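Local coordinates for hypothetical protein (Bacteroides caccae, PDB 4M8R) that is of unknown function but pairs an N-terminal Ig-like domain with a WD40-like domain that probably forms a beta-propeller, at residues V327-Y332 against L355-P360; S341-L346 against G380-L385. All blocks are in the same frame, centred on the assembly; numbering follows the deposited sequence.

Contact 1. Residues V327-Y332 against L355-P360; sequences VGYMIY and LQLQEP
Leu357 meets Ile331 and Tyr329 with its two methyl branches, one on each, and the contact is entirely apolar, with no hydrogen bond between 327-332 and 355-360. The shorter touch is between methyls: Leu357 CD1 and Ile331 CD1 come tip to tip at 3.5 Å. Ile331 arrives there because CG1 lies beside the backbone N (chi1 -67°) and the chain then runs on extended, carrying CD1 out toward the leucine. Leu357 starts from a CB that does not aim at the other strand; its chi1 of -94°, off a staggered value, brings the two methyls over to it.

The second touch is methyl against ring. Leu357 CD2 sits at the edge of the Tyr329 ring, close to the ring plane, 4.3 Å from Tyr329 CD2, so this is looser edge packing and no CH-pi contact over a face. At the far end of that ring, the hydroxyl is hydrogen-bonded to the carbonyl O of Leu273, which ties down the phenol and satisfies its polar end.

Within the four-stranded antiparallel sheet, 325-333 and 355-364 are not neighbours: strand 340-348 runs between them, with Tyr329 and Ile331 bonding through their backbones to Arg344 and Ser342. Arg344 also packs on Leu357, and its NE reaches the Gln358 carbonyl O. Tyr329 additionally leans on Ile304 and Pro306 of strand 303-310, and on Pro284 and Leu286 of strand 282-288 in the preceding sheet.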
# COMPACT_ATOMS: atom_id res chain seq x y z
N VAL A 327 13.31 21.28 7.98
CA VAL A 327 13.95 21.22 9.29
C VAL A 327 14.74 22.48 9.58
O VAL A 327 15.14 23.20 8.67
CB VAL A 327 14.89 20.00 9.42
CG1 VAL A 327 14.17 18.74 8.94
CG2 VAL A 327 16.18 20.21 8.64
N GLY A 328 14.98 22.71 10.86
CA GLY A 328 15.76 23.86 11.27
C GLY A 328 16.06 23.89 12.75
O GLY A 328 15.92 22.89 13.45
N TYR A 329 16.49 25.07 13.20
CA TYR A 329 16.89 25.31 14.57
C TYR A 329 16.05 26.44 15.17
O TYR A 329 15.86 27.48 14.53
CB TYR A 329 18.35 25.73 14.61
CG TYR A 329 19.36 24.62 14.46
CD1 TYR A 329 19.55 23.68 15.47
CD2 TYR A 329 20.18 24.54 13.34
CE1 TYR A 329 20.50 22.68 15.35
CE2 TYR A 329 21.13 23.54 13.21
CZ TYR A 329 21.29 22.61 14.22
OH TYR A 329 22.24 21.62 14.11
N MSE A 330 15.54 26.22 16.38
CA MSE A 330 14.98 27.30 17.19
C MSE A 330 16.16 27.91 17.89
O MSE A 330 16.87 27.22 18.62
CB MSE A 330 13.97 26.78 18.21
CG MSE A 330 13.18 27.90 18.90
SE MSE A 330 14.24 28.91 20.24
CE MSE A 330 14.88 27.45 21.40
N ILE A 331 16.38 29.21 17.70
CA ILE A 331 17.52 29.90 18.30
C ILE A 331 17.02 30.99 19.25
O ILE A 331 16.26 31.87 18.84
CB ILE A 331 18.43 30.51 17.22
CG1 ILE A 331 19.09 29.38 16.42
CG2 ILE A 331 19.49 31.41 17.84
CD1 ILE A 331 19.69 29.82 15.11
N TYR A 332 17.46 30.93 20.51
CA TYR A 332 17.00 31.85 21.55
C TYR A 332 18.14 32.69 22.13
O TYR A 332 19.18 32.16 22.49
CB TYR A 332 16.32 31.07 22.68
CG TYR A 332 16.05 31.90 23.92
CD1 TYR A 332 14.94 32.74 24.00
CD2 TYR A 332 16.91 31.85 25.02
CE1 TYR A 332 14.69 33.50 25.13
CE2 TYR A 332 16.67 32.61 26.15
CZ TYR A 332 15.56 33.43 26.20
OH TYR A 332 15.33 34.19 27.33
N LEU A 355 25.13 24.39 3.48
CA LEU A 355 23.89 24.56 4.25
C LEU A 355 23.95 25.84 5.07
O LEU A 355 24.85 26.01 5.89
CB LEU A 355 23.68 23.37 5.18
CG LEU A 355 23.38 22.01 4.54
CD1 LEU A 355 23.49 20.91 5.58
CD2 LEU A 355 22.01 22.01 3.88
N GLN A 356 22.99 26.74 4.85
CA GLN A 356 22.93 28.03 5.54
C GLN A 356 21.63 28.15 6.32
O GLN A 356 20.59 27.67 5.88
CB GLN A 356 23.06 29.19 4.55
N LEU A 357 21.69 28.76 7.50
CA LEU A 357 20.49 29.12 8.25
C LEU A 357 19.74 30.23 7.53
O LEU A 357 20.32 31.25 7.18
CB LEU A 357 20.83 29.60 9.66
CG LEU A 357 20.79 28.55 10.76
CD1 LEU A 357 21.28 29.17 12.06
CD2 LEU A 357 19.38 27.98 10.94
N GLN A 358 18.44 30.02 7.32
CA GLN A 358 17.60 31.01 6.65
C GLN A 358 17.16 32.07 7.65
O GLN A 358 17.30 31.88 8.86
CB GLN A 358 16.36 30.34 6.05
CG GLN A 358 16.67 29.30 4.99
CD GLN A 358 17.36 29.89 3.77
OE1 GLN A 358 16.79 30.73 3.08
NE2 GLN A 358 18.58 29.44 3.49
N GLU A 359 16.65 33.19 7.14
CA GLU A 359 16.05 34.20 8.01
C GLU A 359 14.82 33.59 8.68
O GLU A 359 14.24 32.65 8.15
CB GLU A 359 15.67 35.45 7.21
CG GLU A 359 16.86 36.29 6.76
CD GLU A 359 17.42 37.20 7.84
OE1 GLU A 359 16.94 37.15 9.00
OE2 GLU A 359 18.35 37.97 7.53
N PRO A 360 14.44 34.11 9.87
CA PRO A 360 13.37 33.44 10.60
C PRO A 360 12.04 33.47 9.86
O PRO A 360 11.75 34.43 9.16
CB PRO A 360 13.26 34.24 11.91
CG PRO A 360 14.43 35.17 11.94
CD PRO A 360 14.89 35.34 10.53

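Contact 2. Residues S341-L346 against G380-L385; sequences SSFRLL and GTITVL
Phe343 reaches across from 341-346 and brings one side of its ring, from CD2 through CE2 to CZ, up to Ile382 and Val384 of strand 381-387. From CB, the ring leaves with CG beside the backbone N and anti to the carbonyl carbon (chi1 -62°), which directs it at the other strand. CB and CG stay short of that strand, and the meeting begins at Phe343 CD2, which lies 4.1 Å from Ile382 CD1. The next atom out, Phe343 CE2, is just as near, at 4.0 Å from Ile382 CD1, so this one methyl sits beside the CD2-CE2 bond. At the tip, Phe343 CZ meets Val384 CG2 at 4.2 Å. Both methyls come in obliquely.

Ile382 tucks CG1 in between its own backbone N and carbonyl carbon (chi1 56°), and an extended chi2 then lifts CD1 to the ring. An ethanediol molecule, probably a crystallisation additive, is bound near this side chain. The two backbones are far apart, with 11.0 Å between Phe343 CA and Ile382 CA, and no hydrogen bond joins them; the side chains alone span the distance. Val369 and Ile372 of strand 368-373 and Phe361 also pack on Phe343, while Trp405 meets it ring to ring with planes at about 60°.

One face of a four-stranded antiparallel sheet is thus pressed through apolar side chains on the face of the next such sheet along the chain, the packing of successive blades in a beta-propeller, consistent with the WD40-like assignment of this domain.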
# COMPACT_ATOMS: atom_id res chain seq x y z
N SER A 341 12.89 34.01 20.96
CA SER A 341 13.02 32.75 20.23
C SER A 341 12.78 32.92 18.73
O SER A 341 11.70 33.34 18.32
CB SER A 341 12.02 31.74 20.80
OG SER A 341 12.25 31.52 22.18
N SER A 342 13.78 32.58 17.92
CA SER A 342 13.67 32.62 16.46
C SER A 342 13.66 31.21 15.86
O SER A 342 14.46 30.36 16.25
CB SER A 342 14.83 33.40 15.86
OG SER A 342 14.71 34.78 16.15
N PHE A 343 12.76 30.98 14.91
CA PHE A 343 12.69 29.71 14.21
C PHE A 343 13.20 29.89 12.78
O PHE A 343 12.61 30.63 11.99
CB PHE A 343 11.26 29.19 14.19
CG PHE A 343 10.69 28.92 15.56
CD1 PHE A 343 10.21 29.96 16.34
CD2 PHE A 343 10.65 27.63 16.06
CE1 PHE A 343 9.69 29.71 17.60
CE2 PHE A 343 10.13 27.38 17.32
CZ PHE A 343 9.65 28.42 18.09
N ARG A 344 14.30 29.21 12.47
CA ARG A 344 15.00 29.39 11.20
C ARG A 344 15.29 28.04 10.55
O ARG A 344 15.88 27.15 11.18
CB ARG A 344 16.31 30.15 11.45
CG ARG A 344 16.09 31.54 12.04
CD ARG A 344 17.37 32.19 12.54
NE ARG A 344 18.19 32.61 11.39
CZ ARG A 344 19.38 33.18 11.47
NH1 ARG A 344 19.96 33.39 12.65
NH2 ARG A 344 20.01 33.53 10.35
N LEU A 345 14.87 27.88 9.30
CA LEU A 345 15.11 26.64 8.57
C LEU A 345 16.57 26.53 8.17
O LEU A 345 17.24 27.53 7.94
CB LEU A 345 14.25 26.57 7.30
CG LEU A 345 12.73 26.52 7.48
CD1 LEU A 345 12.07 26.29 6.13
CD2 LEU A 345 12.31 25.43 8.45
N LEU A 346 17.06 25.29 8.13
CA LEU A 346 18.37 25.00 7.57
C LEU A 346 18.15 24.44 6.17
O LEU A 346 17.57 23.37 6.01
CB LEU A 346 19.12 23.99 8.44
CG LEU A 346 20.57 23.72 8.06
CD1 LEU A 346 21.41 24.99 8.17
CD2 LEU A 346 21.15 22.62 8.93
N GLY A 380 2.40 19.71 8.77
CA GLY A 380 2.96 21.06 8.72
C GLY A 380 2.77 21.89 9.98
O GLY A 380 2.58 23.10 9.89
N THR A 381 2.84 21.25 11.14
CA THR A 381 2.77 21.98 12.41
C THR A 381 3.83 21.51 13.38
O THR A 381 4.31 20.38 13.30
CB THR A 381 1.40 21.86 13.10
OG1 THR A 381 1.23 20.53 13.62
CG2 THR A 381 0.26 22.17 12.14
N ILE A 382 4.20 22.40 14.29
CA ILE A 382 4.97 22.04 15.47
C ILE A 382 4.22 22.53 16.70
O ILE A 382 3.41 23.47 16.61
CB ILE A 382 6.38 22.65 15.47
CG1 ILE A 382 6.34 24.17 15.32
CG2 ILE A 382 7.21 22.03 14.35
CD1 ILE A 382 7.69 24.83 15.50
N THR A 383 4.47 21.89 17.83
CA THR A 383 3.87 22.29 19.08
C THR A 383 4.99 22.75 19.99
O THR A 383 5.99 22.05 20.15
CB THR A 383 3.11 21.13 19.72
OG1 THR A 383 2.09 20.70 18.81
CG2 THR A 383 2.49 21.55 21.04
N VAL A 384 4.81 23.92 20.59
CA VAL A 384 5.87 24.61 21.29
C VAL A 384 5.44 24.99 22.70
O VAL A 384 4.29 25.36 22.92
CB VAL A 384 6.29 25.87 20.52
CG1 VAL A 384 7.33 26.67 21.29
CG2 VAL A 384 6.81 25.49 19.14
N LEU A 385 6.38 24.89 23.64
CA LEU A 385 6.15 25.26 25.02
C LEU A 385 7.03 26.46 25.37
O LEU A 385 8.26 26.37 25.32
CB LEU A 385 6.48 24.08 25.93
CG LEU A 385 6.13 24.22 27.42
CD1 LEU A 385 4.62 24.24 27.64
CD2 LEU A 385 6.76 23.09 28.20

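How the contacts relate
The centres of the two contacts lie 9 Å apart, and both draw on the antiparallel sheet 303-310, 325-333, 340-348, 355-364. Contact 1 bridges its second and fourth strands; contact 2 takes the strand between them and joins it to 381-387 in the following sheet. Their segments therefore alternate along the chain: 327-332, 341-346, 355-360, 380-385. They use opposite faces of the shared sheet. A probable backbone hydrogen bond, Ile331 N to Ser342 O at 2.7 Å, links them directly, and Met330 CG packs on Phe343 CE2. Contact 1 thus packs within a blade and contact 2 between blades; with Tyr329 also reaching the preceding sheet, this is consistent with a propeller.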